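Local atomic coordinates of probable aspartate aminotransferase 2 (Methanococcus jannaschii, PDB entry 2Z61), a protein that catalyses the pyridoxal phosphate-dependent transfer of an amino group from alanine to a furancarboxaldehyde phosphate, giving the precursor of the furan moiety of methanofuran. Residues 50-53 with 54-58; 72-75 with 76-79; 320-323 with 324-328. All coordinates share one frame; numbering follows the deposited sequence.

Following the chain from the N terminus, the three contacts come in series, and none nests in or crosses another. Each links neighbouring turns of a single helix, so none closes a long loop. Contact 1 (50-58) lies at the C-terminal end of helix 45-56, beside helix 257-263 and the second subunit. Contact 2 (72-79) sits in the next helix, 69-82, which packs on strands of the seven-stranded sheet; its nearest atoms are about 10 Å from those of contact 1. Contact 3 (320-328), in helix 317-328, is on the opposite side of the chain's centre from contact 2 and joins helix 15-26 to helix 354-368.

Contact 1 (50-53 with 54-58); sequences EGIK and SLKEG
The flat peptide group of E50 is gripped by S54 from two sides: the backbone N of S54 meets E50 O from one face of the carbonyl plane, and S54 OG meets it from the opposite face. The arrangement belongs to the last turns of helix 45-56, which closes in a Schellman motif. OG is the donor of the shorter bond, 2.8 Å to E50 O, while the amide N stands 3.0 Å from the same oxygen. The hydroxyl gets there because it lies beside its own backbone N (chi1 -63°), folded back over the preceding turn. Serine suits this buried place, its small side chain spending its polarity on the backbone while also touching Y261 of helix 257-263. With an alanine here, E50 O would probably keep the amide bond but be left without its hydroxyl donor.

L55 adds the apolar side, touching I258 of the same helix and W229 of the second subunit. I52 and K56 run side by side, with I52 CG2 4.0 Å from K56 CD, and each packs on the other's counterpart in the second subunit; the aliphatic part of the lysine thus serves a dimer contact.

At the very end, G58 N bonds to L55 O and K59 N reaches back to S54 O. G58 is the residue with positive phi (73°), a conformation that glycine adopts easily. K53 and E57 meet on the outer side as opposite charges too distant for a salt bridge, K53 NZ lying 4.4 Å from E57 OE2. The extended lysine chain instead brings its methylene to the carboxylate, with K53 CE 3.4 Å from E57 OE2.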
loop_
_atom_site.group_PDB
_atom_site.type_symbol
_atom_site.label_atom_id
_atom_site.label_comp_id
_atom_site.label_asym_id
_atom_site.label_seq_id
_atom_site.Cartn_x
_atom_site.Cartn_y
_atom_site.Cartn_z
ATOM N N GLU A 50 9.466 -16.920 12.676
ATOM C CA GLU A 50 8.881 -15.870 13.495
ATOM C C GLU A 50 7.510 -15.483 12.928
ATOM O O GLU A 50 6.600 -15.104 13.669
ATOM C CB GLU A 50 9.816 -14.658 13.517
ATOM C CG GLU A 50 9.515 -13.649 14.601
ATOM C CD GLU A 50 9.335 -14.308 15.958
ATOM O OE1 GLU A 50 10.041 -15.305 16.228
ATOM O OE2 GLU A 50 8.498 -13.824 16.753
ATOM N N GLY A 51 7.373 -15.580 11.607
ATOM C CA GLY A 51 6.110 -15.265 10.973
ATOM C C GLY A 51 5.094 -16.339 11.335
ATOM O O GLY A 51 3.929 -16.051 11.601
ATOM N N ILE A 52 5.541 -17.592 11.345
ATOM C CA ILE A 52 4.672 -18.708 11.694
ATOM C C ILE A 52 4.213 -18.571 13.145
ATOM O O ILE A 52 3.028 -18.709 13.450
ATOM C CB ILE A 52 5.407 -20.049 11.491
ATOM C CG1 ILE A 52 5.489 -20.352 9.988
ATOM C CG2 ILE A 52 4.695 -21.164 12.260
ATOM C CD1 ILE A 52 6.454 -21.461 9.615
ATOM N N LYS A 53 5.157 -18.279 14.033
ATOM C CA LYS A 53 4.848 -18.105 15.441
ATOM C C LYS A 53 3.866 -16.957 15.674
ATOM O O LYS A 53 2.973 -17.063 16.512
ATOM C CB LYS A 53 6.130 -17.837 16.233
ATOM C CG LYS A 53 5.891 -17.542 17.706
ATOM C CD LYS A 53 7.185 -17.175 18.430
ATOM C CE LYS A 53 6.901 -16.774 19.871
ATOM N NZ LYS A 53 8.114 -16.300 20.588
ATOM N N SER A 54 4.041 -15.855 14.948
ATOM C CA SER A 54 3.159 -14.703 15.099
ATOM C C SER A 54 1.715 -15.084 14.797
ATOM O O SER A 54 0.799 -14.721 15.539
ATOM C CB SER A 54 3.596 -13.572 14.164
ATOM O OG SER A 54 4.889 -13.123 14.513
ATOM N N LEU A 55 1.516 -15.814 13.704
ATOM C CA LEU A 55 0.183 -16.252 13.312
ATOM C C LEU A 55 -0.477 -17.111 14.392
ATOM O O LEU A 55 -1.666 -16.960 14.680
ATOM C CB LEU A 55 0.253 -17.035 12.000
ATOM C CG LEU A 55 0.379 -16.193 10.729
ATOM C CD1 LEU A 55 0.592 -17.095 9.523
ATOM C CD2 LEU A 55 -0.891 -15.369 10.558
ATOM N N LYS A 56 0.303 -18.008 14.990
ATOM C CA LYS A 56 -0.207 -18.887 16.029
ATOM C C LYS A 56 -0.597 -18.093 17.272
ATOM O O LYS A 56 -1.414 -18.540 18.070
ATOM C CB LYS A 56 0.849 -19.942 16.387
ATOM C CG LYS A 56 1.246 -20.831 15.211
ATOM C CD LYS A 56 2.492 -21.650 15.511
ATOM C CE LYS A 56 2.190 -22.808 16.437
ATOM N NZ LYS A 56 3.417 -23.578 16.764
ATOM N N GLU A 57 -0.022 -16.906 17.430
ATOM C CA GLU A 57 -0.340 -16.088 18.591
ATOM C C GLU A 57 -1.414 -15.042 18.292
ATOM O O GLU A 57 -1.713 -14.199 19.131
ATOM C CB GLU A 57 0.923 -15.409 19.118
ATOM C CG GLU A 57 2.051 -16.382 19.426
ATOM C CD GLU A 57 3.276 -15.692 20.000
ATOM O OE1 GLU A 57 3.731 -14.684 19.414
ATOM O OE2 GLU A 57 3.789 -16.162 21.034
ATOM N N GLY A 58 -1.997 -15.099 17.098
ATOM C CA GLY A 58 -3.040 -14.144 16.751
ATOM C C GLY A 58 -2.629 -12.703 16.467
ATOM O O GLY A 58 -3.405 -11.788 16.723
#

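Contact 2 (72-75 with 76-79); sequences REKI and SELY
I75 and Y79, one turn apart, make the apolar part of this contact, running side by side and pointing the same way, with I75 CG2 3.9 Å from Y79 CE1. The touching branch, CG2, lies anti to the backbone N of I75, with CG1 beside that N. Y79 also sets a ring edge against the helix: I75 O lies in the plane of the ring, 3.2 Å from Y79 CD1. Tyrosine suits the place because its ring can pack against the strands below, on L216 and I235, while its hydroxyl hydrogen-bonds with Y233 OH.

Backbone hydrogen bonds link the four residue pairs from R72-S76 to I75-Y79, the shortest being E77 N to E73 O at 2.8 Å.

Among the polar side chains, E77 lies with its CG against E73 O at 3.1 Å, and its extended chain carries the carboxylate alongside K74, where E77 OE1 is 3.6 Å from K74 CD. The lysine bends at chi2 (-68°), and its charged end turns off, leaving K74 NZ 5.5 Å from E77 OE1; any attraction is therefore probably diffuse. S76 is small enough to sit buried against the turn before it, S76 CB being 3.2 Å from R72 O, and its hydroxyl bonds to I87 O. R72 NE and R72 NH1 hydrogen-bond to G67 O and P89 O respectively.

These partners place the helix. I75 rests on I92 and I94 of strand 92-95, and Y79 on L216 of strand 214-219 and I235 of strand 232-235. The result is a helix packed against the mixed seven-stranded sheet that marks the large domain of fold type I pyridoxal phosphate enzymes.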
loop_
_atom_site.group_PDB
_atom_site.type_symbol
_atom_site.label_atom_id
_atom_site.label_comp_id
_atom_site.label_asym_id
_atom_site.label_seq_id
_atom_site.Cartn_x
_atom_site.Cartn_y
_atom_site.Cartn_z
ATOM N N ARG A 72 11.109 -0.417 14.976
ATOM C CA ARG A 72 11.761 0.866 14.784
ATOM C C ARG A 72 13.014 0.996 15.658
ATOM O O ARG A 72 13.998 1.612 15.253
ATOM C CB ARG A 72 10.769 2.004 15.053
ATOM C CG ARG A 72 9.623 2.035 14.044
ATOM C CD ARG A 72 8.690 3.234 14.237
ATOM N NE ARG A 72 7.695 3.011 15.286
ATOM C CZ ARG A 72 7.531 3.810 16.336
ATOM N NH1 ARG A 72 8.298 4.879 16.483
ATOM N NH2 ARG A 72 6.586 3.551 17.230
ATOM N N GLU A 73 12.987 0.401 16.846
ATOM C CA GLU A 73 14.155 0.465 17.717
ATOM C C GLU A 73 15.304 -0.334 17.118
ATOM O O GLU A 73 16.438 0.138 17.088
ATOM C CB GLU A 73 13.825 -0.053 19.115
ATOM C CG GLU A 73 12.844 0.832 19.863
ATOM C CD GLU A 73 12.575 0.339 21.271
ATOM O OE1 GLU A 73 12.369 -0.881 21.445
ATOM O OE2 GLU A 73 12.554 1.173 22.199
ATOM N N LYS A 74 15.012 -1.536 16.630
ATOM C CA LYS A 74 16.043 -2.365 16.019
ATOM C C LYS A 74 16.677 -1.677 14.802
ATOM O O LYS A 74 17.896 -1.711 14.630
ATOM C CB LYS A 74 15.459 -3.715 15.603
ATOM C CG LYS A 74 15.143 -4.641 16.768
ATOM C CD LYS A 74 16.406 -5.111 17.470
ATOM C CE LYS A 74 16.080 -5.812 18.783
ATOM N NZ LYS A 74 15.051 -6.883 18.624
ATOM N N ILE A 75 15.859 -1.056 13.959
ATOM C CA ILE A 75 16.388 -0.378 12.777
ATOM C C ILE A 75 17.263 0.789 13.223
ATOM O O ILE A 75 18.322 1.047 12.652
ATOM C CB ILE A 75 15.251 0.146 11.874
ATOM C CG1 ILE A 75 14.531 -1.042 11.222
ATOM C CG2 ILE A 75 15.820 1.097 10.813
ATOM C CD1 ILE A 75 13.249 -0.672 10.482
ATOM N N SER A 76 16.793 1.489 14.249
ATOM C CA SER A 76 17.503 2.612 14.830
ATOM C C SER A 76 18.880 2.133 15.305
ATOM O O SER A 76 19.901 2.738 14.985
ATOM C CB SER A 76 16.694 3.170 16.003
ATOM O OG SER A 76 17.438 4.122 16.734
ATOM N N GLU A 77 18.906 1.033 16.054
ATOM C CA GLU A 77 20.164 0.489 16.551
ATOM C C GLU A 77 21.058 0.066 15.389
ATOM O O GLU A 77 22.283 0.179 15.465
ATOM C CB GLU A 77 19.913 -0.712 17.469
ATOM C CG GLU A 77 19.012 -0.404 18.656
ATOM C CD GLU A 77 18.801 -1.602 19.573
ATOM O OE1 GLU A 77 18.537 -2.712 19.059
ATOM O OE2 GLU A 77 18.890 -1.431 20.809
ATOM N N LEU A 78 20.443 -0.419 14.314
ATOM C CA LEU A 78 21.189 -0.854 13.134
ATOM C C LEU A 78 22.014 0.291 12.543
ATOM O O LEU A 78 23.191 0.113 12.208
ATOM C CB LEU A 78 20.212 -1.395 12.080
ATOM C CG LEU A 78 20.687 -1.872 10.696
ATOM C CD1 LEU A 78 21.127 -0.702 9.854
ATOM C CD2 LEU A 78 21.810 -2.883 10.853
ATOM N N TYR A 79 21.394 1.460 12.414
ATOM C CA TYR A 79 22.068 2.622 11.850
ATOM C C TYR A 79 23.154 3.190 12.749
ATOM O O TYR A 79 24.137 3.744 12.263
ATOM C CB TYR A 79 21.053 3.712 11.494
ATOM C CG TYR A 79 20.384 3.458 10.159
ATOM C CD1 TYR A 79 19.479 2.403 9.999
ATOM C CD2 TYR A 79 20.713 4.217 9.040
ATOM C CE1 TYR A 79 18.929 2.105 8.754
ATOM C CE2 TYR A 79 20.167 3.930 7.787
ATOM C CZ TYR A 79 19.276 2.872 7.653
ATOM O OH TYR A 79 18.739 2.577 6.428
#

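Contact 3 (320-323 with 324-328); sequences FAYK and LLKEK
F320 and L324 meet one turn apart, side by side and pointing the same way. The CD1 branch of the leucine comes close to the far part of the ring, with L324 CD1 3.3 Å from F320 CE2 and 3.5 Å from F320 CZ. So short an approach, together with a first torsion of -139° that is well off a staggered position, makes the exact pose of the leucine doubtful. On another side of the helix Y322 and K326 cross obliquely, the aliphatic K326 CE lying 4.0 Å from Y322 CD2.

Beneath these side chains the backbone bonds are straight: the amide N of L324 is 3.0 Å from F320 O, and K326 N is 3.1 Å from Y322 O. They fix the spacing of one turn that lets each pair meet. K323 and E327 share such a bond through their backbones, but their charged atoms do not meet, K323 NZ lying 6.8 Å from E327 OE2; both residues are exposed, which suits charged types.

The helix, 317-328, belongs to the smaller domain of the fold type I aminotransferases, built around the antiparallel sheet that includes strand 333-334. Both F320 and L324 are buried and touch L332. Large apolar residues suit that face, because helix 354-368 packs there: L368 touches F320 and I364 touches L324. Y322 and L325 face helix 15-26, both touching I17, while K326 lies against L20. At the helix end, K328 O accepts a hydrogen bond from R363 NH1 of helix 354-368.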
loop_
_atom_site.group_PDB
_atom_site.type_symbol
_atom_site.label_atom_id
_atom_site.label_comp_id
_atom_site.label_asym_id
_atom_site.label_seq_id
_atom_site.Cartn_x
_atom_site.Cartn_y
_atom_site.Cartn_z
ATOM N N PHE A 320 17.571 -6.248 -30.161
ATOM C CA PHE A 320 18.454 -7.314 -29.715
ATOM C C PHE A 320 17.680 -8.276 -28.820
ATOM O O PHE A 320 17.722 -9.490 -29.012
ATOM C CB PHE A 320 19.630 -6.731 -28.930
ATOM C CG PHE A 320 20.572 -7.771 -28.389
ATOM C CD1 PHE A 320 21.517 -8.373 -29.213
ATOM C CD2 PHE A 320 20.503 -8.161 -27.053
ATOM C CE1 PHE A 320 22.384 -9.353 -28.717
ATOM C CE2 PHE A 320 21.362 -9.137 -26.544
ATOM C CZ PHE A 320 22.306 -9.736 -27.380
ATOM N N ALA A 321 16.971 -7.718 -27.846
ATOM C CA ALA A 321 16.193 -8.511 -26.902
ATOM C C ALA A 321 15.186 -9.425 -27.593
ATOM O O ALA A 321 15.155 -10.626 -27.334
ATOM C CB ALA A 321 15.473 -7.590 -25.919
ATOM N N TYR A 322 14.363 -8.859 -28.471
ATOM C CA TYR A 322 13.365 -9.652 -29.176
ATOM C C TYR A 322 13.963 -10.842 -29.914
ATOM O O TYR A 322 13.520 -11.975 -29.733
ATOM C CB TYR A 322 12.580 -8.783 -30.161
ATOM C CG TYR A 322 11.178 -8.488 -29.692
ATOM C CD1 TYR A 322 10.949 -7.665 -28.588
ATOM C CD2 TYR A 322 10.079 -9.071 -30.318
ATOM C CE1 TYR A 322 9.658 -7.433 -28.117
ATOM C CE2 TYR A 322 8.781 -8.850 -29.854
ATOM C CZ TYR A 322 8.578 -8.030 -28.751
ATOM O OH TYR A 322 7.302 -7.814 -28.279
ATOM N N LYS A 323 14.969 -10.585 -30.742
ATOM C CA LYS A 323 15.604 -11.652 -31.503
ATOM C C LYS A 323 16.186 -12.740 -30.610
ATOM O O LYS A 323 15.953 -13.929 -30.838
ATOM C CB LYS A 323 16.707 -11.085 -32.400
ATOM C CG LYS A 323 16.206 -10.079 -33.422
ATOM C CD LYS A 323 17.325 -9.615 -34.340
ATOM C CE LYS A 323 16.816 -8.601 -35.355
ATOM N NZ LYS A 323 17.889 -8.156 -36.292
ATOM N N LEU A 324 16.934 -12.334 -29.592
ATOM C CA LEU A 324 17.553 -13.292 -28.685
ATOM C C LEU A 324 16.500 -14.190 -28.043
ATOM O O LEU A 324 16.673 -15.408 -27.965
ATOM C CB LEU A 324 18.343 -12.555 -27.599
ATOM C CG LEU A 324 19.703 -13.142 -27.198
ATOM C CD1 LEU A 324 20.312 -12.279 -26.100
ATOM C CD2 LEU A 324 19.549 -14.575 -26.715
ATOM N N LEU A 325 15.405 -13.590 -27.589
ATOM C CA LEU A 325 14.343 -14.351 -26.949
ATOM C C LEU A 325 13.728 -15.405 -27.873
ATOM O O LEU A 325 13.547 -16.559 -27.472
ATOM C CB LEU A 325 13.245 -13.409 -26.439
ATOM C CG LEU A 325 12.047 -14.095 -25.768
ATOM C CD1 LEU A 325 12.520 -14.961 -24.613
ATOM C CD2 LEU A 325 11.059 -13.053 -25.285
ATOM N N LYS A 326 13.420 -15.010 -29.107
ATOM C CA LYS A 326 12.814 -15.917 -30.081
ATOM C C LYS A 326 13.724 -17.045 -30.541
ATOM O O LYS A 326 13.285 -18.186 -30.671
ATOM C CB LYS A 326 12.317 -15.135 -31.300
ATOM C CG LYS A 326 11.131 -14.236 -30.989
ATOM C CD LYS A 326 10.567 -13.577 -32.238
ATOM C CE LYS A 326 9.347 -12.726 -31.897
ATOM N NZ LYS A 326 8.723 -12.104 -33.100
ATOM N N GLU A 327 14.993 -16.735 -30.776
ATOM C CA GLU A 327 15.936 -17.747 -31.229
ATOM C C GLU A 327 16.523 -18.627 -30.132
ATOM O O GLU A 327 16.457 -19.854 -30.216
ATOM C CB GLU A 327 17.078 -17.091 -32.001
ATOM C CG GLU A 327 16.672 -16.558 -33.354
ATOM C CD GLU A 327 17.808 -15.854 -34.059
ATOM O OE1 GLU A 327 18.934 -16.401 -34.061
ATOM O OE2 GLU A 327 17.572 -14.762 -34.615
ATOM N N LYS A 328 17.100 -18.006 -29.107
ATOM C CA LYS A 328 17.725 -18.752 -28.021
ATOM C C LYS A 328 16.914 -18.906 -26.741
ATOM O O LYS A 328 17.378 -19.532 -25.786
ATOM C CB LYS A 328 19.089 -18.141 -27.692
ATOM C CG LYS A 328 20.201 -18.609 -28.616
ATOM C CD LYS A 328 19.950 -18.222 -30.063
ATOM C CE LYS A 328 20.840 -19.030 -30.998
ATOM N NZ LYS A 328 22.245 -19.113 -30.509
#